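Immunity protein (Neisseria meningitidis, PDB 4Q7O) is a contact-dependent growth-inhibition immunity protein that probably protects the bacterium by neutralising a cognate CDI toxin. Local coordinates at residues K45-T50 and A58-I63. Numbering follows the deposited sequence.
Sequences KNITTT and AQYEKI
The segment following helix 37-46 meets one face of the antiparallel sheet, where Y60 and K62, alternate residues of strand 58-62 pointing to the same side, reach across to I47 and N46. Y60 already points toward 45-50, and with CG between the backbone N and the carbonyl carbon (chi1 63°) its phenol end arrives at the backbone of N46 and I47. Y60 OH lies 3.2 Å from N46 CB and 2.9 Å from I47 N, but the angle is too poor for a hydrogen bond with the amide; the hydroxyl is instead bonded to the carbonyl of C43, one turn back in the helix. I47 N and N46 CB approach the Y60 ring obliquely, and I47 CB packs 4.2 Å from Y60 CZ, so that the buried tyrosine has a polar tether at its hydroxyl and an apolar contact with I47 at the same end.

Two residues on, K62 runs extended beyond CG and brings its ammonium group to the carbonyl of I47. The bond from K62 NZ to I47 O is 3.0 Å long and almost collinear with the carbonyl (C=O...N 175°). K62 NZ also donates to a water at 2.8 Å, which in turn donates to T49 O, giving the lysine a second, indirect hold on the turn. That turn is braced from within: K45 O accepts both T48 N and, at 2.8 Å, T48 OG1.

The short connection from the helix leads into strand 52-55, whose H52 carbonyl receives N46 ND2 and which pairs with strand 58-62. I47 also packs against I87 of strand 86-91, Y108 and F111 of helix 104-121 and Y136 of helix 126-139, while F111 also meets the Y60 ring edge-to-face, so the contact lies between the sheet and helices 104-121 and 126-139.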
ATOM      1  N   LYS B  45      -7.395  -1.694 -18.873  1.00 10.95           N
ATOM      2  CA  LYS B  45      -8.410  -1.377 -19.882  1.00 11.88           C
ATOM      3  C   LYS B  45      -9.822  -1.232 -19.336  1.00 11.83           C
ATOM      4  O   LYS B  45     -10.592  -0.386 -19.804  1.00 12.09           O
ATOM      5  CB  LYS B  45      -8.444  -2.462 -20.959  1.00 14.46           C
ATOM      6  CG  LYS B  45      -7.293  -2.419 -21.915  1.00 17.77           C
ATOM      7  CD  LYS B  45      -7.535  -3.369 -23.059  1.00 20.92           C
ATOM      8  CE  LYS B  45      -6.551  -4.506 -23.032  1.00 22.63           C
ATOM      9  NZ  LYS B  45      -6.809  -5.469 -24.138  1.00 22.96           N
ATOM     10  N   ASN B  46     -10.169  -2.073 -18.366  1.00 11.40           N
ATOM     11  CA  ASN B  46     -11.564  -2.215 -17.954  1.00 13.01           C
ATOM     12  C   ASN B  46     -12.151  -0.947 -17.359  1.00 12.83           C
ATOM     13  O   ASN B  46     -13.358  -0.744 -17.402  1.00 13.86           O
ATOM     14  CB  ASN B  46     -11.735  -3.373 -16.971  1.00 15.03           C
ATOM     15  CG  ASN B  46     -11.867  -4.716 -17.655  1.00 17.58           C
ATOM     16  OD1 ASN B  46     -11.548  -4.870 -18.834  1.00 18.90           O
ATOM     17  ND2 ASN B  46     -12.334  -5.706 -16.904  1.00 19.55           N
ATOM     18  N   ILE B  47     -11.302  -0.092 -16.806  1.00 13.44           N
ATOM     19  CA  ILE B  47     -11.787   1.154 -16.226  1.00 15.15           C
ATOM     20  C   ILE B  47     -12.503   2.018 -17.279  1.00 15.97           C
ATOM     21  O   ILE B  47     -13.450   2.730 -16.961  1.00 18.00           O
ATOM     22  CB  ILE B  47     -10.660   1.933 -15.503  1.00 15.71           C
ATOM     23  CG1 ILE B  47     -11.251   2.980 -14.548  1.00 17.93           C
ATOM     24  CG2 ILE B  47      -9.662   2.540 -16.509  1.00 15.03           C
ATOM     25  CD1 ILE B  47     -10.244   3.529 -13.553  1.00 19.06           C
ATOM     26  N   THR B  48     -12.080   1.911 -18.539  1.00 16.18           N
ATOM     27  CA  THR B  48     -12.677   2.694 -19.627  1.00 19.19           C
ATOM     28  C   THR B  48     -13.899   2.027 -20.244  1.00 20.14           C
ATOM     29  O   THR B  48     -14.696   2.682 -20.918  1.00 21.96           O
ATOM     30  CB  THR B  48     -11.672   2.927 -20.774  1.00 20.99           C
ATOM     31  OG1 THR B  48     -11.479   1.704 -21.499  1.00 22.61           O
ATOM     32  CG2 THR B  48     -10.340   3.421 -20.241  1.00 21.03           C
ATOM     33  N   THR B  49     -14.036   0.722 -20.038  1.00 19.52           N
ATOM     34  CA  THR B  49     -15.116  -0.030 -20.672  1.00 20.19           C
ATOM     35  C   THR B  49     -16.208  -0.431 -19.685  1.00 19.20           C
ATOM     36  O   THR B  49     -17.184   0.294 -19.502  1.00 20.29           O
ATOM     37  CB  THR B  49     -14.592  -1.270 -21.425  1.00 20.91           C
ATOM     38  OG1 THR B  49     -13.842  -2.102 -20.534  1.00 20.09           O
ATOM     39  CG2 THR B  49     -13.697  -0.849 -22.580  1.00 22.36           C
ATOM     40  N   THR B  50     -16.037  -1.583 -19.048  1.00 17.47           N
ATOM     41  CA  THR B  50     -17.047  -2.110 -18.134  1.00 16.82           C
ATOM     42  C   THR B  50     -17.080  -1.348 -16.813  1.00 15.32           C
ATOM     43  O   THR B  50     -18.105  -1.318 -16.128  1.00 16.42           O
ATOM     44  CB  THR B  50     -16.816  -3.603 -17.843  1.00 17.14           C
ATOM     45  OG1 THR B  50     -15.605  -3.761 -17.095  1.00 17.68           O
ATOM     46  CG2 THR B  50     -16.718  -4.388 -19.147  1.00 18.11           C
ATOM     47  N   ALA B  58      -8.153  -8.388  -4.970  1.00 11.19           N
ATOM     48  CA  ALA B  58      -8.079  -7.039  -5.532  1.00 10.92           C
ATOM     49  C   ALA B  58      -9.197  -6.781  -6.520  1.00 10.37           C
ATOM     50  O   ALA B  58      -9.428  -7.580  -7.419  1.00 11.91           O
ATOM     51  CB  ALA B  58      -6.733  -6.814  -6.207  1.00 12.37           C
ATOM     52  N   GLN B  59      -9.871  -5.646  -6.382  1.00  9.01           N
ATOM     53  CA  GLN B  59     -10.915  -5.293  -7.332  1.00  9.16           C
ATOM     54  C   GLN B  59     -11.182  -3.800  -7.352  1.00  7.98           C
ATOM     55  O   GLN B  59     -10.862  -3.080  -6.402  1.00  7.70           O
ATOM     56  CB  GLN B  59     -12.220  -6.020  -6.995  1.00 12.16           C
ATOM     57  CG  GLN B  59     -12.844  -5.546  -5.688  1.00 15.56           C
ATOM     58  CD  GLN B  59     -14.234  -6.106  -5.450  1.00 20.65           C
ATOM     59  OE1 GLN B  59     -14.940  -6.472  -6.392  1.00 23.10           O
ATOM     60  NE2 GLN B  59     -14.638  -6.165  -4.187  1.00 22.87           N
ATOM     61  N   TYR B  60     -11.792  -3.347  -8.441  1.00  7.30           N
ATOM     62  CA  TYR B  60     -12.422  -2.032  -8.470  1.00  7.12           C
ATOM     63  C   TYR B  60     -13.772  -2.107  -9.153  1.00  7.46           C
ATOM     64  O   TYR B  60     -14.034  -3.005  -9.961  1.00  8.84           O
ATOM     65  CB  TYR B  60     -11.538  -0.951  -9.124  1.00  7.47           C
ATOM     66  CG  TYR B  60     -11.208  -1.182 -10.592  1.00  7.05           C
ATOM     67  CD1 TYR B  60     -12.149  -0.939 -11.597  1.00  7.94           C
ATOM     68  CD2 TYR B  60      -9.944  -1.625 -10.974  1.00  7.19           C
ATOM     69  CE1 TYR B  60     -11.845  -1.155 -12.943  1.00  8.37           C
ATOM     70  CE2 TYR B  60      -9.624  -1.838 -12.314  1.00  7.80           C
ATOM     71  CZ  TYR B  60     -10.581  -1.601 -13.294  1.00  8.27           C
ATOM     72  OH  TYR B  60     -10.288  -1.803 -14.628  1.00  9.29           O
ATOM     73  N   GLU B  61     -14.622  -1.139  -8.841  1.00  7.98           N
ATOM     74  CA  GLU B  61     -15.912  -1.024  -9.485  1.00  9.34           C
ATOM     75  C   GLU B  61     -16.326   0.435  -9.425  1.00  8.24           C
ATOM     76  O   GLU B  61     -16.349   1.029  -8.344  1.00  9.09           O
ATOM     77  CB  GLU B  61     -16.929  -1.906  -8.760  1.00 13.51           C
ATOM     78  CG  GLU B  61     -18.298  -1.995  -9.391  1.00 19.47           C
ATOM     79  CD  GLU B  61     -19.252  -2.803  -8.531  1.00 25.06           C
ATOM     80  OE1 GLU B  61     -18.899  -3.088  -7.364  1.00 27.37           O
ATOM     81  OE2 GLU B  61     -20.346  -3.157  -9.017  1.00 28.14           O
ATOM     82  N   LYS B  62     -16.621   1.026 -10.577  1.00  8.47           N
ATOM     83  CA  LYS B  62     -17.234   2.346 -10.581  1.00  9.09           C
ATOM     84  C   LYS B  62     -18.538   2.280  -9.795  1.00  8.85           C
ATOM     85  O   LYS B  62     -19.283   1.298  -9.883  1.00 10.79           O
ATOM     86  CB  LYS B  62     -17.507   2.811 -12.006  1.00 10.02           C
ATOM     87  CG  LYS B  62     -16.252   3.156 -12.777  1.00 11.39           C
ATOM     88  CD  LYS B  62     -16.583   3.709 -14.148  1.00 12.69           C
ATOM     89  CE  LYS B  62     -15.322   4.149 -14.876  1.00 14.95           C
ATOM     90  NZ  LYS B  62     -15.600   4.647 -16.253  1.00 17.40           N
ATOM     91  N   ILE B  63     -18.812   3.326  -9.022  1.00  7.00           N
ATOM     92  CA  ILE B  63     -19.975   3.328  -8.152  1.00  8.83           C
ATOM     93  C   ILE B  63     -21.181   3.872  -8.892  1.00 10.23           C
ATOM     94  O   ILE B  63     -21.152   4.994  -9.406  1.00 11.15           O
ATOM     95  CB  ILE B  63     -19.705   4.146  -6.881  1.00  9.36           C
ATOM     96  CG1 ILE B  63     -18.642   3.434  -6.034  1.00 10.23           C
ATOM     97  CG2 ILE B  63     -20.988   4.347  -6.079  1.00 10.27           C
ATOM     98  CD1 ILE B  63     -18.145   4.234  -4.864  1.00 12.54           C
TER
HETATM   99  O   HOH W   1     -16.905   2.458 -17.448  1.00 28.53           O